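Long-range contacts in gluconate kinase (Lactobacillus acidophilus, PDB 3LL3), which probably phosphorylates a sugar or sugar acid such as gluconate with ATP, as FGGY-family carbohydrate kinases do, and binds ATP and D-xylulose: residues A27-S32 and F61-K66; K33-I38 and K50-A55; A55-I60 and V222-I227; A72-S77 and S229-I234; D172-A177 and A208-V213. All coordinates share one frame; numbering follows the deposited sequence.

In the fold
From the N terminus, strand 27-34 forms one edge of the N-terminal domain's six-stranded sheet; after short strand 46-47 comes helix 49-65. Interaction 2 closes the short loop between them, nested inside the larger loop that interaction 1 closes at the far end of the same helix. Interaction 3 starts at Ala55, which it shares with interaction 2, and carries helix 49-65 across to helix 219-225; its segments alternate with those of interaction 1 and of interaction 4. Interaction 4 pairs the sheet strands 70-78 and 232-238 that follow these two helices. Interaction 5, nested inside the loops of both 3 and 4, joins the start of helix 173-176 to the turn before strand 213-214.

Interaction 1: A27-S32 and F61-K66; sequences AVASVS and FDLTQK
Val31 and Ala29 of an edge strand face Leu63, Asp62 and Lys66 at the C-terminal end of helix 49-65. This is helix-on-sheet packing in the N-terminal domain of an FGGY kinase, a member of the actin-like ATPase superfamily. Strand and helix run nearly antiparallel, at 156°, with their axes 8.3 Å apart. The tight part centres on Leu63, a buried residue whose CD2 reaches Val31 CG2 at 3.7 Å as the two side chains slide past each other in opposite directions. The same methyl lies near the strand backbone, with Ser30 CA 4.0 Å from Leu63 CD2. Ala29 adds its CB more loosely, 4.2 Å from Leu63 CD2.

The solvent side belongs to Asp62 and Lys66. Val31 CG1 stands anti to its backbone N (chi1 172°) and looks at the carboxylate of Asp62, 4.1 Å from OD2, the two side chains crossing at about a right angle. Lys66, exposed, runs obliquely over Ala29 and Val31, its CD 3.6 Å from Ala29 CB. Beyond the helix contact the strand is held by its neighbour 15-22: Val28 and Ala29 both face Leu20, a classic beta bulge. The lysine chain is extended as far as CE and then turns at chi4 (65°), which brings NZ to 3.5 Å from the Val31 methyl CG2, an ammonium resting against an apolar group.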
# COMPACT_ATOMS: atom_id res chain seq x y z
N ALA A 27 22.15 37.64 14.36
CA ALA A 27 20.85 38.09 13.91
C ALA A 27 20.24 38.92 15.02
O ALA A 27 20.20 38.49 16.16
CB ALA A 27 19.95 36.91 13.57
N VAL A 28 19.78 40.12 14.70
CA VAL A 28 19.23 40.98 15.74
C VAL A 28 17.73 41.21 15.57
O VAL A 28 17.04 41.56 16.53
CB VAL A 28 20.02 42.31 15.86
CG1 VAL A 28 21.48 42.02 16.14
CG2 VAL A 28 19.88 43.14 14.62
N ALA A 29 17.24 40.99 14.36
CA ALA A 29 15.82 41.09 14.08
C ALA A 29 15.52 40.42 12.76
O ALA A 29 16.41 40.22 11.94
CB ALA A 29 15.38 42.54 14.03
N SER A 30 14.25 40.09 12.55
CA SER A 30 13.80 39.59 11.27
C SER A 30 12.34 39.96 11.07
O SER A 30 11.57 40.05 12.04
CB SER A 30 13.99 38.08 11.21
OG SER A 30 13.31 37.46 12.28
N VAL A 31 11.96 40.19 9.82
CA VAL A 31 10.59 40.52 9.47
C VAL A 31 10.26 39.77 8.18
O VAL A 31 11.12 39.66 7.31
CB VAL A 31 10.43 42.04 9.23
CG1 VAL A 31 9.05 42.36 8.67
CG2 VAL A 31 10.68 42.83 10.51
N SER A 32 9.05 39.24 8.04
CA SER A 32 8.65 38.64 6.78
C SER A 32 7.24 39.06 6.36
O SER A 32 6.43 39.43 7.20
CB SER A 32 8.78 37.11 6.84
OG SER A 32 7.96 36.58 7.85
N PHE A 61 12.43 48.37 5.08
CA PHE A 61 12.12 49.55 5.87
C PHE A 61 11.92 49.20 7.35
O PHE A 61 12.53 49.82 8.23
CB PHE A 61 10.91 50.29 5.31
CG PHE A 61 10.55 51.53 6.07
CD1 PHE A 61 11.38 52.64 6.06
CD2 PHE A 61 9.38 51.60 6.81
CE1 PHE A 61 11.06 53.79 6.77
CE2 PHE A 61 9.05 52.75 7.51
CZ PHE A 61 9.89 53.84 7.49
N ASP A 62 11.08 48.19 7.62
CA ASP A 62 10.79 47.79 8.99
C ASP A 62 12.05 47.42 9.76
O ASP A 62 12.20 47.76 10.94
CB ASP A 62 9.80 46.63 9.01
CG ASP A 62 8.41 47.04 8.62
OD1 ASP A 62 8.23 48.23 8.28
OD2 ASP A 62 7.51 46.18 8.66
N LEU A 63 12.95 46.71 9.09
CA LEU A 63 14.23 46.34 9.70
C LEU A 63 15.06 47.57 10.08
O LEU A 63 15.59 47.64 11.19
CB LEU A 63 15.01 45.41 8.77
CG LEU A 63 14.42 44.01 8.62
CD1 LEU A 63 15.21 43.17 7.61
CD2 LEU A 63 14.35 43.29 9.98
N THR A 64 15.19 48.52 9.16
CA THR A 64 16.00 49.71 9.42
C THR A 64 15.39 50.58 10.52
O THR A 64 16.11 51.34 11.18
CB THR A 64 16.18 50.57 8.15
OG1 THR A 64 14.91 51.09 7.74
CG2 THR A 64 16.80 49.74 7.04
N GLN A 65 14.08 50.48 10.70
CA GLN A 65 13.38 51.22 11.75
C GLN A 65 13.78 50.71 13.13
O GLN A 65 13.65 51.41 14.13
CB GLN A 65 11.87 51.09 11.58
CG GLN A 65 11.30 51.87 10.41
CD GLN A 65 11.48 53.36 10.57
OE1 GLN A 65 12.57 53.90 10.34
NE2 GLN A 65 10.42 54.04 10.99
N LYS A 66 14.27 49.48 13.18
CA LYS A 66 14.54 48.81 14.43
C LYS A 66 15.87 49.21 15.05
O LYS A 66 16.15 48.86 16.19
CB LYS A 66 14.49 47.29 14.24
CG LYS A 66 13.10 46.75 13.99
CD LYS A 66 13.08 45.25 14.03
CE LYS A 66 11.68 44.74 14.33
NZ LYS A 66 10.72 45.07 13.24

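Interaction 2: K33-I38 and K50-A55; sequences KGYPLI and KLIFDA
Tyr35 OH is gripped by two groups, hydrogen-bonding to the carbonyl O of Gly12 and to Thr16 OG1, while the ring that carries it lies against helix 49-65. With its outer end held there, the phenol offers one face to Ile52. Ile52 CG1 stands over the middle of the ring, 3.5 Å from the centroid and only 6° off the normal, a CH-pi contact. Its CD1 continues toward one side of the ring, 3.8 Å from Tyr35 CE2. Ala55 approaches differently: its CB meets the ring edge near the plane, 4.2 Å from Tyr35 CD1, so face and edge are packed by residues one helical turn apart. Tyr35 CG nearly eclipses its own backbone N (chi1 21°), an unfavourable torsion.

Smaller apolar contacts extend the seam in both directions along the helix. Lys33 CB touches Ala55 CB at 4.0 Å, after which the lysine chain, bent at chi2, leads away. Toward the start of the helix, Pro36 CD meets Leu51 CD2, also at 4.0 Å, the proline ring and the leucine side chain crossing at about a right angle. The helix packs on the end of strand 27-34 and the chain just beyond it. Strand 4-11 sends Val11 against both Tyr35 and Ile52, Glu47 of strand 46-47 also touches both, and Ile157 of helix 157-166 packs on Ile52.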
# COMPACT_ATOMS: atom_id res chain seq x y z
N LYS A 33 6.98 39.03 5.05
CA LYS A 33 5.67 39.38 4.48
C LYS A 33 5.32 38.48 3.30
O LYS A 33 6.16 38.22 2.44
CB LYS A 33 5.63 40.85 4.02
CG LYS A 33 5.81 41.90 5.13
CD LYS A 33 4.87 41.65 6.34
CE LYS A 33 5.23 42.55 7.53
NZ LYS A 33 4.57 42.13 8.80
N GLY A 34 4.07 38.02 3.24
CA GLY A 34 3.64 37.10 2.20
C GLY A 34 2.93 37.73 1.01
O GLY A 34 2.56 38.90 1.01
N TYR A 35 2.74 36.92 -0.03
CA TYR A 35 1.97 37.32 -1.21
C TYR A 35 1.22 36.09 -1.69
O TYR A 35 1.66 34.97 -1.48
CB TYR A 35 2.88 37.87 -2.30
CG TYR A 35 4.32 37.44 -2.16
CD1 TYR A 35 5.23 38.21 -1.44
CD2 TYR A 35 4.76 36.26 -2.73
CE1 TYR A 35 6.55 37.81 -1.30
CE2 TYR A 35 6.07 35.84 -2.60
CZ TYR A 35 6.97 36.62 -1.89
OH TYR A 35 8.28 36.18 -1.76
N PRO A 36 0.07 36.30 -2.34
CA PRO A 36 -0.76 35.17 -2.76
C PRO A 36 -0.17 34.47 -3.98
O PRO A 36 0.50 35.11 -4.80
CB PRO A 36 -2.08 35.84 -3.17
CG PRO A 36 -1.90 37.32 -2.98
CD PRO A 36 -0.44 37.58 -2.85
N LEU A 37 -0.41 33.17 -4.09
CA LEU A 37 -0.08 32.47 -5.32
C LEU A 37 -1.25 32.63 -6.27
O LEU A 37 -2.41 32.64 -5.85
CB LEU A 37 0.16 30.99 -5.04
CG LEU A 37 1.13 30.27 -5.98
CD1 LEU A 37 2.58 30.64 -5.65
CD2 LEU A 37 0.94 28.76 -5.89
N ILE A 38 -0.96 32.76 -7.56
CA ILE A 38 -2.00 32.86 -8.57
C ILE A 38 -2.23 31.49 -9.22
O ILE A 38 -1.43 31.05 -10.05
CB ILE A 38 -1.61 33.89 -9.64
CG1 ILE A 38 -1.31 35.23 -8.98
CG2 ILE A 38 -2.72 34.02 -10.68
CD1 ILE A 38 -0.64 36.22 -9.89
N LYS A 50 5.19 42.82 -8.74
CA LYS A 50 4.95 44.10 -8.05
C LYS A 50 4.65 43.92 -6.55
O LYS A 50 5.17 44.67 -5.71
CB LYS A 50 3.82 44.88 -8.73
CG LYS A 50 4.20 45.43 -10.09
CD LYS A 50 2.99 46.01 -10.82
CE LYS A 50 3.43 46.98 -11.89
NZ LYS A 50 4.23 48.10 -11.32
N LEU A 51 3.81 42.94 -6.22
CA LEU A 51 3.53 42.59 -4.83
C LEU A 51 4.77 42.12 -4.09
O LEU A 51 5.02 42.52 -2.95
CB LEU A 51 2.46 41.49 -4.74
CG LEU A 51 1.01 41.98 -4.80
CD1 LEU A 51 0.86 43.07 -5.86
CD2 LEU A 51 0.05 40.84 -5.07
N ILE A 52 5.56 41.27 -4.74
CA ILE A 52 6.78 40.78 -4.13
C ILE A 52 7.71 41.94 -3.85
O ILE A 52 8.27 42.05 -2.74
CB ILE A 52 7.48 39.73 -5.01
CG1 ILE A 52 6.63 38.47 -5.09
CG2 ILE A 52 8.86 39.43 -4.46
CD1 ILE A 52 7.26 37.33 -5.89
N PHE A 53 7.88 42.83 -4.83
CA PHE A 53 8.75 43.97 -4.65
C PHE A 53 8.25 44.92 -3.56
O PHE A 53 9.05 45.47 -2.81
CB PHE A 53 8.98 44.74 -5.95
CG PHE A 53 9.87 45.93 -5.79
CD1 PHE A 53 9.35 47.21 -5.80
CD2 PHE A 53 11.23 45.77 -5.59
CE1 PHE A 53 10.18 48.31 -5.63
CE2 PHE A 53 12.06 46.85 -5.41
CZ PHE A 53 11.53 48.13 -5.44
N ASP A 54 6.93 45.11 -3.48
CA ASP A 54 6.34 45.88 -2.38
C ASP A 54 6.66 45.25 -1.02
O ASP A 54 7.02 45.94 -0.07
CB ASP A 54 4.82 46.00 -2.57
CG ASP A 54 4.43 46.97 -3.70
OD1 ASP A 54 5.33 47.62 -4.29
OD2 ASP A 54 3.23 47.08 -4.00
N ALA A 55 6.52 43.93 -0.91
CA ALA A 55 6.88 43.25 0.34
C ALA A 55 8.35 43.50 0.66
O ALA A 55 8.70 43.79 1.80
CB ALA A 55 6.59 41.75 0.25

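Interaction 3: A55-I60 and V222-I227; sequences AVQEII and VKKLGI
Leu225, at the Schellman-closed C-terminal end of helix 219-225, packs on Gln57 and Ile60 of helix 49-65, a helix-helix contact of the FGGY N-terminal domain. The apolar contacts come first. Leu225 splits its two methyls between the partners: CD2 presses on the helix backbone, 3.5 Å from Gln57 CA, while CD1 meets Ile60 CD1 at 3.8 Å. With Ile60 CG1 anti to the carbonyl carbon (chi1 -63°), the CG2 branch lies anti to the backbone N, 3.8 Å from Leu225 CB, and more loosely faces Ile227 CG2. On the inner side Ile60 also packs on Ile7 and Met9 of strand 4-11 and Ile74 of strand 70-78.

Contacts between a polar group and an aliphatic chain lie outward. Gln57 and Lys224 run side by side, pointing the same way, with the amide NE2 3.5 Å from Lys224 CD.

The backbone bonds belong to the helix end. Gly226 closes the Schellman motif with a positive phi (84°), a conformation glycine adopts readily, and Ile227 N donates to Val222 O at 3.1 Å. Leu225 O is hydrogen-bonded to Thr64 OG1, further along helix 49-65.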
# COMPACT_ATOMS: atom_id res chain seq x y z
N ALA A 55 6.52 43.93 -0.91
CA ALA A 55 6.88 43.25 0.34
C ALA A 55 8.35 43.50 0.66
O ALA A 55 8.70 43.79 1.80
CB ALA A 55 6.59 41.75 0.25
N VAL A 56 9.20 43.45 -0.36
CA VAL A 56 10.63 43.68 -0.20
C VAL A 56 10.94 45.06 0.38
O VAL A 56 11.76 45.17 1.30
CB VAL A 56 11.38 43.50 -1.54
CG1 VAL A 56 12.74 44.13 -1.47
CG2 VAL A 56 11.49 42.04 -1.89
N GLN A 57 10.30 46.11 -0.14
CA GLN A 57 10.56 47.45 0.38
C GLN A 57 10.09 47.57 1.82
O GLN A 57 10.73 48.22 2.64
CB GLN A 57 9.81 48.51 -0.41
CG GLN A 57 10.11 48.52 -1.89
CD GLN A 57 9.21 49.50 -2.61
OE1 GLN A 57 8.35 49.11 -3.39
NE2 GLN A 57 9.38 50.78 -2.31
N GLU A 58 8.95 46.95 2.09
CA GLU A 58 8.31 47.02 3.39
C GLU A 58 9.19 46.32 4.43
O GLU A 58 9.47 46.86 5.49
CB GLU A 58 6.95 46.36 3.28
CG GLU A 58 5.92 46.87 4.25
CD GLU A 58 4.57 46.23 4.02
OE1 GLU A 58 4.19 46.06 2.84
OE2 GLU A 58 3.90 45.89 5.02
N ILE A 59 9.63 45.11 4.10
CA ILE A 59 10.52 44.37 4.98
C ILE A 59 11.79 45.15 5.30
O ILE A 59 12.14 45.32 6.47
CB ILE A 59 10.86 42.99 4.38
CG1 ILE A 59 9.64 42.08 4.47
CG2 ILE A 59 12.03 42.35 5.10
CD1 ILE A 59 9.71 40.87 3.57
N ILE A 60 12.47 45.66 4.27
CA ILE A 60 13.71 46.39 4.50
C ILE A 60 13.49 47.64 5.36
O ILE A 60 14.26 47.91 6.29
CB ILE A 60 14.38 46.77 3.18
CG1 ILE A 60 14.76 45.49 2.42
CG2 ILE A 60 15.59 47.68 3.43
CD1 ILE A 60 15.27 45.74 1.01
N VAL A 222 16.43 54.72 -1.79
CA VAL A 222 17.29 54.95 -0.63
C VAL A 222 16.46 55.53 0.50
O VAL A 222 16.62 55.18 1.68
CB VAL A 222 18.43 55.92 -0.94
CG1 VAL A 222 19.06 56.44 0.36
CG2 VAL A 222 19.48 55.25 -1.81
N LYS A 223 15.56 56.43 0.12
CA LYS A 223 14.64 57.04 1.06
C LYS A 223 13.61 56.01 1.52
O LYS A 223 13.42 55.81 2.71
CB LYS A 223 13.93 58.23 0.39
CG LYS A 223 14.86 59.10 -0.44
CD LYS A 223 14.09 60.12 -1.29
CE LYS A 223 15.06 61.06 -2.03
NZ LYS A 223 15.98 61.80 -1.11
N LYS A 224 12.95 55.36 0.56
CA LYS A 224 11.84 54.47 0.87
C LYS A 224 12.26 53.31 1.76
O LYS A 224 11.47 52.83 2.57
CB LYS A 224 11.19 53.92 -0.41
CG LYS A 224 10.46 54.96 -1.25
CD LYS A 224 9.59 54.30 -2.31
CE LYS A 224 9.11 55.31 -3.36
NZ LYS A 224 8.04 54.75 -4.24
N LEU A 225 13.50 52.84 1.59
CA LEU A 225 13.97 51.68 2.32
C LEU A 225 14.61 52.05 3.67
O LEU A 225 14.79 51.21 4.54
CB LEU A 225 14.96 50.88 1.47
CG LEU A 225 14.48 50.36 0.12
CD1 LEU A 225 15.41 49.26 -0.35
CD2 LEU A 225 13.04 49.85 0.17
N GLY A 226 14.94 53.32 3.83
CA GLY A 226 15.47 53.78 5.10
C GLY A 226 16.95 53.54 5.21
O GLY A 226 17.49 53.37 6.30
N ILE A 227 17.63 53.57 4.07
CA ILE A 227 19.05 53.25 4.01
C ILE A 227 19.93 54.46 3.65
O ILE A 227 19.43 55.57 3.52
CB ILE A 227 19.31 52.07 3.05
CG1 ILE A 227 18.80 52.40 1.64
CG2 ILE A 227 18.61 50.82 3.56
CD1 ILE A 227 18.94 51.23 0.63

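Interaction 4: A72-S77 and S229-I234; sequences AAISWS and SDTKII
Trp76 and Ile233 meet on one face of a parallel strand pair, where the isoleucine methyl CG2 comes obliquely to the indole, 3.5 Å from NE1. Ile74 closes in from within its own strand, its CG2 over the indole toward the rim. At the ring's edge, in its plane, Ile234 O sits 3.1 Å from Trp76 CD1. Further along this face Thr231 CG2 is the bump beside Ile74, 4.1 Å from its CD1.

The other face is shaped by small residues. Ile234 is the knob: its CG1 lies on Ala73 CB at 3.8 Å, and its CB rests beside Ser75 OG at 3.7 Å. Two short side chains thus make room for one branched one. The hydroxyl of Ser75 bonds to Ala434 O.

Backbone bonds set the register. Ile74 N donates to Lys232 O at 2.8 Å, and Ile74 O accepts from Ile234 N at 2.9 Å. Ala72 O accepts from Lys232 N, which stands above the carbonyl plane, and from a water shared with Asp230 O.

The pair lies inside the N-terminal sheet, between strands 4-11 and 213-214. Helix 157-166 packs on the Trp76 face, and helix 429-441, through Ala438, on the Ala73, Ser75 and Ile234 face.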
# COMPACT_ATOMS: atom_id res chain seq x y z
N ALA A 72 25.16 48.43 5.78
CA ALA A 72 26.32 48.36 4.89
C ALA A 72 26.02 47.61 3.60
O ALA A 72 26.57 47.91 2.54
CB ALA A 72 27.51 47.74 5.61
N ALA A 73 25.12 46.63 3.66
CA ALA A 73 24.83 45.84 2.48
C ALA A 73 23.51 45.09 2.63
O ALA A 73 23.11 44.77 3.75
CB ALA A 73 25.97 44.88 2.21
N ILE A 74 22.84 44.85 1.51
CA ILE A 74 21.66 44.01 1.47
C ILE A 74 21.94 42.88 0.48
O ILE A 74 22.22 43.14 -0.70
CB ILE A 74 20.42 44.79 1.03
CG1 ILE A 74 20.19 45.98 1.96
CG2 ILE A 74 19.19 43.91 0.99
CD1 ILE A 74 19.13 46.93 1.42
N SER A 75 21.89 41.64 0.96
CA SER A 75 22.21 40.48 0.13
C SER A 75 20.97 39.59 -0.05
O SER A 75 20.02 39.66 0.73
CB SER A 75 23.36 39.70 0.77
OG SER A 75 23.84 38.70 -0.12
N TRP A 76 21.02 38.74 -1.08
CA TRP A 76 19.80 38.10 -1.57
C TRP A 76 19.92 36.59 -1.70
O TRP A 76 20.90 36.08 -2.25
CB TRP A 76 19.38 38.72 -2.90
CG TRP A 76 19.19 40.19 -2.79
CD1 TRP A 76 20.15 41.15 -2.94
CD2 TRP A 76 17.98 40.88 -2.47
NE1 TRP A 76 19.60 42.40 -2.74
CE2 TRP A 76 18.27 42.26 -2.45
CE3 TRP A 76 16.67 40.46 -2.21
CZ2 TRP A 76 17.30 43.21 -2.18
CZ3 TRP A 76 15.71 41.41 -1.94
CH2 TRP A 76 16.03 42.77 -1.92
N SER A 77 18.93 35.89 -1.16
CA SER A 77 18.70 34.47 -1.42
C SER A 77 17.33 34.40 -2.08
O SER A 77 16.42 35.16 -1.72
CB SER A 77 18.71 33.69 -0.11
OG SER A 77 18.34 32.34 -0.34
N SER A 229 23.03 56.30 1.19
CA SER A 229 23.46 56.30 -0.20
C SER A 229 24.71 55.44 -0.39
O SER A 229 25.15 55.24 -1.52
CB SER A 229 23.74 57.74 -0.69
OG SER A 229 24.90 58.28 -0.08
N ASP A 230 25.30 54.93 0.69
CA ASP A 230 26.45 54.03 0.52
C ASP A 230 26.13 52.55 0.76
O ASP A 230 26.98 51.69 0.58
CB ASP A 230 27.67 54.49 1.31
CG ASP A 230 27.30 55.05 2.65
OD1 ASP A 230 26.36 54.48 3.26
OD2 ASP A 230 27.95 56.04 3.09
N THR A 231 24.89 52.27 1.17
CA THR A 231 24.37 50.91 1.23
C THR A 231 24.55 50.17 -0.11
O THR A 231 24.08 50.63 -1.14
CB THR A 231 22.87 50.92 1.52
OG1 THR A 231 22.61 51.62 2.73
CG2 THR A 231 22.31 49.49 1.61
N LYS A 232 25.19 49.00 -0.06
CA LYS A 232 25.42 48.19 -1.25
C LYS A 232 24.41 47.06 -1.45
O LYS A 232 23.91 46.48 -0.48
CB LYS A 232 26.83 47.58 -1.23
CG LYS A 232 27.91 48.57 -1.61
CD LYS A 232 28.76 48.91 -0.43
CE LYS A 232 30.01 48.05 -0.39
NZ LYS A 232 31.20 48.81 -0.90
N ILE A 233 24.10 46.76 -2.71
CA ILE A 233 23.39 45.56 -3.05
C ILE A 233 24.42 44.49 -3.39
O ILE A 233 25.30 44.72 -4.22
CB ILE A 233 22.47 45.75 -4.27
CG1 ILE A 233 21.41 46.80 -3.98
CG2 ILE A 233 21.80 44.42 -4.63
CD1 ILE A 233 20.41 46.35 -2.95
N ILE A 234 24.32 43.35 -2.72
CA ILE A 234 25.14 42.19 -3.06
C ILE A 234 24.29 41.29 -3.94
O ILE A 234 23.14 40.94 -3.58
CB ILE A 234 25.60 41.44 -1.79
CG1 ILE A 234 26.11 42.44 -0.74
CG2 ILE A 234 26.67 40.41 -2.14
CD1 ILE A 234 27.16 43.42 -1.28
O HOH W 1 28.59 49.67 2.58

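Interaction 5: D172-A177 and A208-V213; sequences DTTMAA and AQPTKV
The contact belongs to the N-cap of helix 173-176: Asp172, right before the helix, lies beside Ala208 and Pro210 of segment 208-213. Its CG sits between the backbone N and the carbonyl carbon (chi1 69°), and the carboxylate turns back over the first turn of the helix. There OD1 accepts two weak bonds, from Thr174 N at 2.8 Å and, longer, from the N of Met175 (a selenomethionine). Thr174 OG1 also approaches Asp172 OD1, though so closely that the length is doubtful. The other carboxylate oxygen, OD2, forms a salt bridge with Lys158, so both oxygens are engaged; the lysine's positive charge and the helix N terminus would tend to favour the ionised acid.

Across the contact, Asp172 and Ala208 form a single parallel beta bridge between the ends of strands 170-172 and 206-208. Ala208 O takes two approaches from segment 172-177: Thr173 N donates to it at 3.1 Å, almost along the C=O axis although bent at the hydrogen (137°), and Asp172 CA lies 3.1 Å from the same oxygen in a CA-H...O contact.

The chain then folds into a type I beta turn from Gln209 to Lys212, closed by Lys212 N donating to Gln209 O at 3.0 Å. Pro210, in the turn, aims its ring at the cap, with CG 3.9 Å from Asp172 OD1 and 4.3 Å from Thr174 CG2. The proline and aspartate side chains cross at about a right angle. Leu437 of helix 429-441 touches Pro210, while Thr174 OG1 is hydrogen-bonded to Ser238 N at the end of strand 232-238.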
# COMPACT_ATOMS: atom_id res chain seq x y z
N ASP A 172 23.25 35.95 -10.99
CA ASP A 172 24.49 35.30 -10.57
C ASP A 172 24.53 33.92 -11.20
O ASP A 172 23.51 33.40 -11.64
CB ASP A 172 24.57 35.17 -9.04
CG ASP A 172 23.57 34.17 -8.49
OD1 ASP A 172 23.97 33.04 -8.12
OD2 ASP A 172 22.37 34.51 -8.45
N THR A 173 25.72 33.34 -11.23
CA THR A 173 25.93 32.01 -11.78
C THR A 173 24.94 30.96 -11.22
O THR A 173 24.43 30.16 -11.97
CB THR A 173 27.36 31.54 -11.50
OG1 THR A 173 28.30 32.51 -12.00
CG2 THR A 173 27.60 30.20 -12.15
N THR A 174 24.69 30.95 -9.90
CA THR A 174 23.87 29.88 -9.32
C THR A 174 22.42 30.01 -9.76
O THR A 174 21.67 29.03 -9.82
CB THR A 174 23.89 29.86 -7.75
OG1 THR A 174 23.03 30.89 -7.26
CG2 THR A 174 25.29 30.06 -7.22
N MSE A 175 22.01 31.23 -10.08
CA MSE A 175 20.64 31.46 -10.53
C MSE A 175 20.51 31.16 -12.04
O MSE A 175 19.50 30.63 -12.48
CB MSE A 175 20.20 32.89 -10.21
CG MSE A 175 18.74 33.14 -10.44
SE MSE A 175 17.53 32.12 -9.29
CE MSE A 175 18.09 32.85 -7.55
N ALA A 176 21.54 31.49 -12.81
CA ALA A 176 21.58 31.12 -14.22
C ALA A 176 21.56 29.58 -14.31
O ALA A 176 21.00 29.01 -15.25
CB ALA A 176 22.84 31.68 -14.87
N ALA A 177 22.14 28.94 -13.29
CA ALA A 177 22.19 27.48 -13.22
C ALA A 177 20.79 26.86 -13.12
O ALA A 177 20.63 25.69 -13.47
CB ALA A 177 23.09 27.01 -12.05
N ALA A 208 27.10 37.32 -13.34
CA ALA A 208 28.24 37.66 -12.49
C ALA A 208 28.32 36.72 -11.29
O ALA A 208 27.45 35.86 -11.11
CB ALA A 208 28.16 39.10 -12.03
N GLN A 209 29.37 36.89 -10.48
CA GLN A 209 29.52 36.13 -9.22
C GLN A 209 28.54 36.62 -8.15
O GLN A 209 28.17 37.80 -8.14
CB GLN A 209 30.92 36.28 -8.62
CG GLN A 209 32.09 36.15 -9.57
CD GLN A 209 33.34 36.80 -8.99
OE1 GLN A 209 33.58 36.75 -7.77
NE2 GLN A 209 34.14 37.44 -9.84
N PRO A 210 28.14 35.72 -7.24
CA PRO A 210 27.23 36.03 -6.12
C PRO A 210 27.69 37.20 -5.26
O PRO A 210 26.84 37.88 -4.69
CB PRO A 210 27.23 34.74 -5.29
CG PRO A 210 27.42 33.66 -6.33
CD PRO A 210 28.38 34.26 -7.36
N THR A 211 28.99 37.45 -5.18
CA THR A 211 29.52 38.49 -4.32
C THR A 211 29.57 39.86 -5.02
O THR A 211 29.95 40.86 -4.41
CB THR A 211 30.95 38.15 -3.84
OG1 THR A 211 31.72 37.65 -4.94
CG2 THR A 211 30.91 37.08 -2.72
N LYS A 212 29.20 39.91 -6.29
CA LYS A 212 29.30 41.16 -7.03
C LYS A 212 28.43 42.26 -6.43
O LYS A 212 27.26 42.05 -6.11
CB LYS A 212 28.96 40.99 -8.51
CG LYS A 212 29.03 42.34 -9.26
CD LYS A 212 29.60 42.22 -10.64
CE LYS A 212 29.79 43.61 -11.28
NZ LYS A 212 30.56 43.55 -12.55
N VAL A 213 29.00 43.45 -6.27
CA VAL A 213 28.27 44.59 -5.75
C VAL A 213 27.55 45.27 -6.90
O VAL A 213 28.17 45.67 -7.87
CB VAL A 213 29.21 45.61 -5.08
CG1 VAL A 213 28.42 46.81 -4.61
CG2 VAL A 213 29.96 44.98 -3.91